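Side-chain contacts in DNA protection during starvation protein (Mycobacterium smegmatis, PDB 2YW6), which probably protects DNA from oxidative damage by oxidising iron(II) with hydrogen peroxide and storing it as a ferric mineral inside a hollow shell of twelve subunits: residues B[28-33]-B[84-89]; B[58-63]-B[142-147]. All blocks are in the same frame, centred on the assembly; numbering follows the deposited sequence.

Contact 1 (B[28-33]-B[84-89]); sequences YNDLHL and GAIIKD
Ile-86 meets Leu-33 tip to tip, the CD1 methyl of each side chain directed at the other at 3.9 Å. The two branches of Ile-86 do different work. The longer one, CG1 and CD1, runs toward helix 12-41 and ends against Asn-29 and Leu-33; its terminal CD1 lies 3.6 Å from CB of Asn-29. The shorter branch, CG2, takes the neighbouring residue, touching CB of Asp-30 at 3.8 Å, and there the isoleucine and aspartate side chains cross at a slant. A beta-branched residue suits this place because, with CG1 opposite the carbonyl carbon (chi1 -67°), both arms can press on the facing helix at once. The setting is the four-helix bundle of the Dps branch of the ferritin superfamily, in which a short helix interrupts the long crossover between the second and third bundle helices. That helix, 83-89, crosses 28-33 at -108°, more across than along, so one side chain carries its whole share of the contact. Leu-33, branched one carbon later, can reach out to it; the polar Asn-29 and Asp-30 offer mainly aliphatic CB. In Asp-30, CG stands anti to the backbone N (chi1 -168°), which leaves the carboxylate able to form a long, weak ion pair through OD2 with Arg-90. Asn-29 also packs on Ala-65 of helix 47-75, and its side chain is about 7 Å from that of Asp-66, a probable ligand of an iron site shared between two subunits. Pro-83 of a second subunit packs on Asp-30, Leu-33 and Ile-86, extending the apolar patch across the subunit interface.

Contact 2 (B[58-63]-B[142-147]); sequences VELVRG and AGELEK
The carboxylate of Glu-144 has the CD2 methyl of Leu-60 over one face, offset from the centre and 3.8 Å from OE2. The same methyl is almost as close to the aliphatic chain, with CG at 3.7 Å, so it lies along the flank of the glutamate from CB to OE2. A bend at chi2 (-66°) turns CD back toward CA instead of letting the chain extend, and the leucine crosses it at about a right angle. A second flat group, the guanidinium of Arg-62, belongs to the other flank of helix 47-75. One of its faces carries CG1 of Val-58, a turn earlier, 3.4 Å above the plane and shifted toward the rim. Deeper in, Val-61 CG2 faces Leu-145 CD1 at 4.4 Å, a looser apolar contact. These two are buried inside the ferritin-like four-helix bundle, where Val-61 also touches His-32 of helix 12-41 and Leu-145 touches Val-116 of helix 102-127, so that all four long helices come together here. The branched aliphatic residues suit that interior; Leu-60 and Glu-144 lie at its partly exposed border, where a glutamate can pack its methylenes while its carboxylate, presumably charged, stays near the edge. No hydrogen bond or ion pair joins 58-63 to 142-147, which implies packing through apolar surface removed from water and van der Waals contact, with no directional bond fixing the pairing, while the salt bridges of Glu-146 lead to Arg-121 and to Arg-71 of a third subunit.

The two contacts lie 15 Å apart between centres and alternate along the chain: 28-33, 58-63, 84-89, then 142-147. Contact 2 joins two long helices of the bundle, 47-75 and 132-155, whereas contact 1 fastens the short crossover helix 83-89 to the outside of helix 12-41. They meet where helices 12-41 and 47-75 pack, CB of His-32 lying 3.8 Å from CG1 of Val-61, and Tyr-28 OH reaches Leu-145 CD2 at 4.0 Å. Helix 12-41 thus lies between the two, with Ile-86 on one side and Val-61 and Leu-145 on another, beside the stretch of helix 47-75 that bears Asp-66 and Glu-70, probable ligands of the intersubunit iron site.

Contact 1 (B[28-33]-B[84-89])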
loop_
_atom_site.group_PDB
_atom_site.type_symbol
_atom_site.label_atom_id
_atom_site.label_comp_id
_atom_site.label_asym_id
_atom_site.label_seq_id
_atom_site.Cartn_x
_atom_site.Cartn_y
_atom_site.Cartn_z
ATOM N N TYR B 28 18.445 -6.617 26.099
ATOM C CA TYR B 28 17.592 -6.655 24.919
ATOM C C TYR B 28 18.159 -7.622 23.890
ATOM O O TYR B 28 17.437 -8.468 23.367
ATOM C CB TYR B 28 17.466 -5.265 24.296
ATOM C CG TYR B 28 16.611 -4.289 25.086
ATOM C CD1 TYR B 28 16.625 -2.918 24.790
ATOM C CD2 TYR B 28 15.746 -4.736 26.092
ATOM C CE1 TYR B 28 15.800 -2.021 25.482
ATOM C CE2 TYR B 28 14.921 -3.852 26.788
ATOM C CZ TYR B 28 14.948 -2.496 26.478
ATOM O OH TYR B 28 14.141 -1.625 27.171
ATOM N N ASN B 29 19.452 -7.505 23.603
ATOM C CA ASN B 29 20.064 -8.397 22.627
ATOM C C ASN B 29 19.870 -9.846 23.057
ATOM O O ASN B 29 19.427 -10.695 22.262
ATOM C CB ASN B 29 21.559 -8.107 22.480
ATOM C CG ASN B 29 21.831 -6.786 21.789
ATOM O OD1 ASN B 29 20.977 -6.257 21.090
ATOM N ND2 ASN B 29 23.035 -6.257 21.968
ATOM N N ASP B 30 20.197 -10.123 24.317
ATOM C CA ASP B 30 20.054 -11.466 24.859
ATOM C C ASP B 30 18.584 -11.858 24.773
ATOM O O ASP B 30 18.246 -13.013 24.497
ATOM C CB ASP B 30 20.526 -11.493 26.314
ATOM C CG ASP B 30 20.679 -12.909 26.860
ATOM O OD1 ASP B 30 20.466 -13.877 26.098
ATOM O OD2 ASP B 30 21.014 -13.056 28.056
ATOM N N LEU B 31 17.711 -10.872 24.971
ATOM C CA LEU B 31 16.276 -11.110 24.934
ATOM C C LEU B 31 15.723 -11.491 23.584
ATOM O O LEU B 31 14.982 -12.475 23.482
ATOM C CB LEU B 31 15.511 -9.901 25.457
ATOM C CG LEU B 31 13.999 -10.104 25.648
ATOM C CD1 LEU B 31 13.683 -11.446 26.308
ATOM C CD2 LEU B 31 13.468 -8.956 26.494
ATOM N N HIS B 32 16.064 -10.745 22.534
ATOM C CA HIS B 32 15.511 -11.115 21.243
ATOM C C HIS B 32 16.156 -12.391 20.697
ATOM O O HIS B 32 15.542 -13.113 19.922
ATOM C CB HIS B 32 15.536 -9.931 20.240
ATOM C CG HIS B 32 16.898 -9.504 19.784
ATOM N ND1 HIS B 32 17.691 -10.280 18.963
ATOM C CD2 HIS B 32 17.571 -8.342 19.964
ATOM C CE1 HIS B 32 18.788 -9.613 18.655
ATOM N NE2 HIS B 32 18.738 -8.430 19.250
ATOM N N LEU B 33 17.378 -12.694 21.130
ATOM C CA LEU B 33 18.032 -13.933 20.708
ATOM C C LEU B 33 17.228 -15.065 21.341
ATOM O O LEU B 33 16.782 -15.998 20.668
ATOM C CB LEU B 33 19.465 -14.009 21.236
ATOM C CG LEU B 33 20.535 -13.110 20.612
ATOM C CD1 LEU B 33 21.796 -13.179 21.472
ATOM C CD2 LEU B 33 20.806 -13.538 19.168
ATOM N N GLY B 84 30.164 -11.277 22.927
ATOM C CA GLY B 84 30.975 -11.194 24.127
ATOM C C GLY B 84 30.378 -10.223 25.127
ATOM O O GLY B 84 30.228 -10.551 26.313
ATOM N N ALA B 85 30.035 -9.025 24.646
ATOM C CA ALA B 85 29.446 -7.996 25.499
ATOM C C ALA B 85 28.128 -8.479 26.095
ATOM O O ALA B 85 27.772 -8.106 27.208
ATOM C CB ALA B 85 29.222 -6.720 24.707
ATOM N N ILE B 86 27.403 -9.316 25.358
ATOM C CA ILE B 86 26.137 -9.830 25.863
ATOM C C ILE B 86 26.329 -10.710 27.095
ATOM O O ILE B 86 25.570 -10.584 28.051
ATOM C CB ILE B 86 25.367 -10.624 24.783
ATOM C CG1 ILE B 86 24.920 -9.683 23.668
ATOM C CG2 ILE B 86 24.156 -11.295 25.392
ATOM C CD1 ILE B 86 24.280 -10.388 22.492
ATOM N N ILE B 87 27.330 -11.590 27.090
ATOM C CA ILE B 87 27.544 -12.453 28.250
ATOM C C ILE B 87 28.236 -11.704 29.399
ATOM O O ILE B 87 27.967 -11.970 30.572
ATOM C CB ILE B 87 28.353 -13.739 27.883
ATOM C CG1 ILE B 87 29.827 -13.406 27.646
ATOM C CG2 ILE B 87 27.747 -14.404 26.662
ATOM C CD1 ILE B 87 30.673 -13.465 28.914
ATOM N N LYS B 88 29.121 -10.770 29.059
ATOM C CA LYS B 88 29.819 -9.987 30.072
ATOM C C LYS B 88 28.784 -9.227 30.898
ATOM O O LYS B 88 28.723 -9.344 32.119
ATOM C CB LYS B 88 30.780 -8.995 29.409
ATOM C CG LYS B 88 31.542 -8.111 30.384
ATOM C CD LYS B 88 32.328 -8.950 31.383
ATOM C CE LYS B 88 33.171 -8.088 32.310
ATOM N NZ LYS B 88 34.233 -7.338 31.574
ATOM N N ASP B 89 27.961 -8.450 30.212
ATOM C CA ASP B 89 26.923 -7.673 30.866
ATOM C C ASP B 89 25.881 -8.594 31.480
ATOM O O ASP B 89 25.401 -8.362 32.591
ATOM C CB ASP B 89 26.274 -6.737 29.847
ATOM C CG ASP B 89 27.198 -5.605 29.437
ATOM O OD1 ASP B 89 27.336 -5.339 28.216
ATOM O OD2 ASP B 89 27.788 -4.971 30.345
#

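Contact 2 (B[58-63]-B[142-147])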
loop_
_atom_site.group_PDB
_atom_site.type_symbol
_atom_site.label_atom_id
_atom_site.label_comp_id
_atom_site.label_asym_id
_atom_site.label_seq_id
_atom_site.Cartn_x
_atom_site.Cartn_y
_atom_site.Cartn_z
ATOM N N VAL B 58 9.741 -9.882 19.120
ATOM C CA VAL B 58 11.113 -9.955 18.619
ATOM C C VAL B 58 11.467 -8.680 17.860
ATOM O O VAL B 58 12.598 -8.211 17.923
ATOM C CB VAL B 58 11.339 -11.168 17.641
ATOM C CG1 VAL B 58 12.648 -10.996 16.869
ATOM C CG2 VAL B 58 11.400 -12.494 18.428
ATOM N N GLU B 59 10.505 -8.126 17.129
ATOM C CA GLU B 59 10.777 -6.917 16.368
ATOM C C GLU B 59 10.826 -5.714 17.283
ATOM O O GLU B 59 11.683 -4.845 17.132
ATOM C CB GLU B 59 9.733 -6.699 15.275
ATOM C CG GLU B 59 9.971 -5.416 14.501
ATOM C CD GLU B 59 9.169 -5.342 13.227
ATOM O OE1 GLU B 59 7.932 -5.497 13.297
ATOM O OE2 GLU B 59 9.779 -5.129 12.155
ATOM N N LEU B 60 9.906 -5.678 18.240
ATOM C CA LEU B 60 9.837 -4.583 19.186
ATOM C C LEU B 60 11.161 -4.507 19.965
ATOM O O LEU B 60 11.817 -3.461 20.004
ATOM C CB LEU B 60 8.651 -4.817 20.122
ATOM C CG LEU B 60 7.787 -3.652 20.621
ATOM C CD1 LEU B 60 7.615 -2.598 19.547
ATOM C CD2 LEU B 60 6.422 -4.193 21.052
ATOM N N VAL B 61 11.569 -5.629 20.550
ATOM C CA VAL B 61 12.802 -5.693 21.334
ATOM C C VAL B 61 14.052 -5.363 20.497
ATOM O O VAL B 61 14.957 -4.675 20.970
ATOM C CB VAL B 61 12.933 -7.098 22.004
ATOM C CG1 VAL B 61 14.312 -7.278 22.657
ATOM C CG2 VAL B 61 11.797 -7.275 23.047
ATOM N N ARG B 62 14.099 -5.854 19.259
ATOM C CA ARG B 62 15.222 -5.576 18.362
ATOM C C ARG B 62 15.310 -4.067 18.122
ATOM O O ARG B 62 16.400 -3.477 18.071
ATOM C CB ARG B 62 15.014 -6.282 17.019
ATOM C CG ARG B 62 15.526 -7.701 16.985
ATOM C CD ARG B 62 15.071 -8.436 15.721
ATOM N NE ARG B 62 15.672 -9.770 15.635
ATOM C CZ ARG B 62 15.378 -10.674 14.700
ATOM N NH1 ARG B 62 14.483 -10.391 13.766
ATOM N NH2 ARG B 62 15.967 -11.872 14.700
ATOM N N GLY B 63 14.141 -3.455 17.955
ATOM C CA GLY B 63 14.072 -2.025 17.724
ATOM C C GLY B 63 14.465 -1.280 18.975
ATOM O O GLY B 63 15.053 -0.210 18.900
ATOM N N ALA B 142 8.937 -0.400 28.907
ATOM C CA ALA B 142 8.356 -1.123 30.019
ATOM C C ALA B 142 6.905 -1.477 29.745
ATOM O O ALA B 142 6.439 -2.539 30.152
ATOM C CB ALA B 142 8.473 -0.290 31.282
ATOM N N GLY B 143 6.193 -0.590 29.054
ATOM C CA GLY B 143 4.799 -0.852 28.732
ATOM C C GLY B 143 4.624 -2.124 27.915
ATOM O O GLY B 143 3.775 -2.966 28.227
ATOM N N GLU B 144 5.431 -2.269 26.867
ATOM C CA GLU B 144 5.360 -3.445 26.011
ATOM C C GLU B 144 5.968 -4.667 26.690
ATOM O O GLU B 144 5.402 -5.752 26.620
ATOM C CB GLU B 144 6.050 -3.159 24.680
ATOM C CG GLU B 144 5.331 -2.094 23.872
ATOM C CD GLU B 144 3.954 -2.550 23.407
ATOM O OE1 GLU B 144 3.177 -1.720 22.896
ATOM O OE2 GLU B 144 3.650 -3.749 23.545
ATOM N N LEU B 145 7.109 -4.492 27.360
ATOM C CA LEU B 145 7.742 -5.597 28.080
ATOM C C LEU B 145 6.770 -6.226 29.066
ATOM O O LEU B 145 6.683 -7.442 29.168
ATOM C CB LEU B 145 8.964 -5.115 28.860
ATOM C CG LEU B 145 10.340 -5.103 28.187
ATOM C CD1 LEU B 145 10.221 -5.567 26.733
ATOM C CD2 LEU B 145 10.940 -3.703 28.293
ATOM N N GLU B 146 6.042 -5.393 29.798
ATOM C CA GLU B 146 5.084 -5.892 30.776
ATOM C C GLU B 146 3.832 -6.485 30.148
ATOM O O GLU B 146 3.302 -7.482 30.635
ATOM C CB GLU B 146 4.713 -4.776 31.742
ATOM C CG GLU B 146 5.761 -4.570 32.806
ATOM C CD GLU B 146 5.587 -3.275 33.550
ATOM O OE1 GLU B 146 4.421 -2.859 33.736
ATOM O OE2 GLU B 146 6.615 -2.688 33.956
ATOM N N LYS B 147 3.350 -5.869 29.073
ATOM C CA LYS B 147 2.180 -6.393 28.396
ATOM C C LYS B 147 2.514 -7.786 27.864
ATOM O O LYS B 147 1.731 -8.722 27.999
ATOM C CB LYS B 147 1.765 -5.492 27.229
ATOM C CG LYS B 147 0.573 -6.058 26.466
ATOM C CD LYS B 147 0.549 -5.651 25.001
ATOM C CE LYS B 147 -0.076 -4.288 24.814
ATOM N NZ LYS B 147 -0.445 -4.043 23.388
#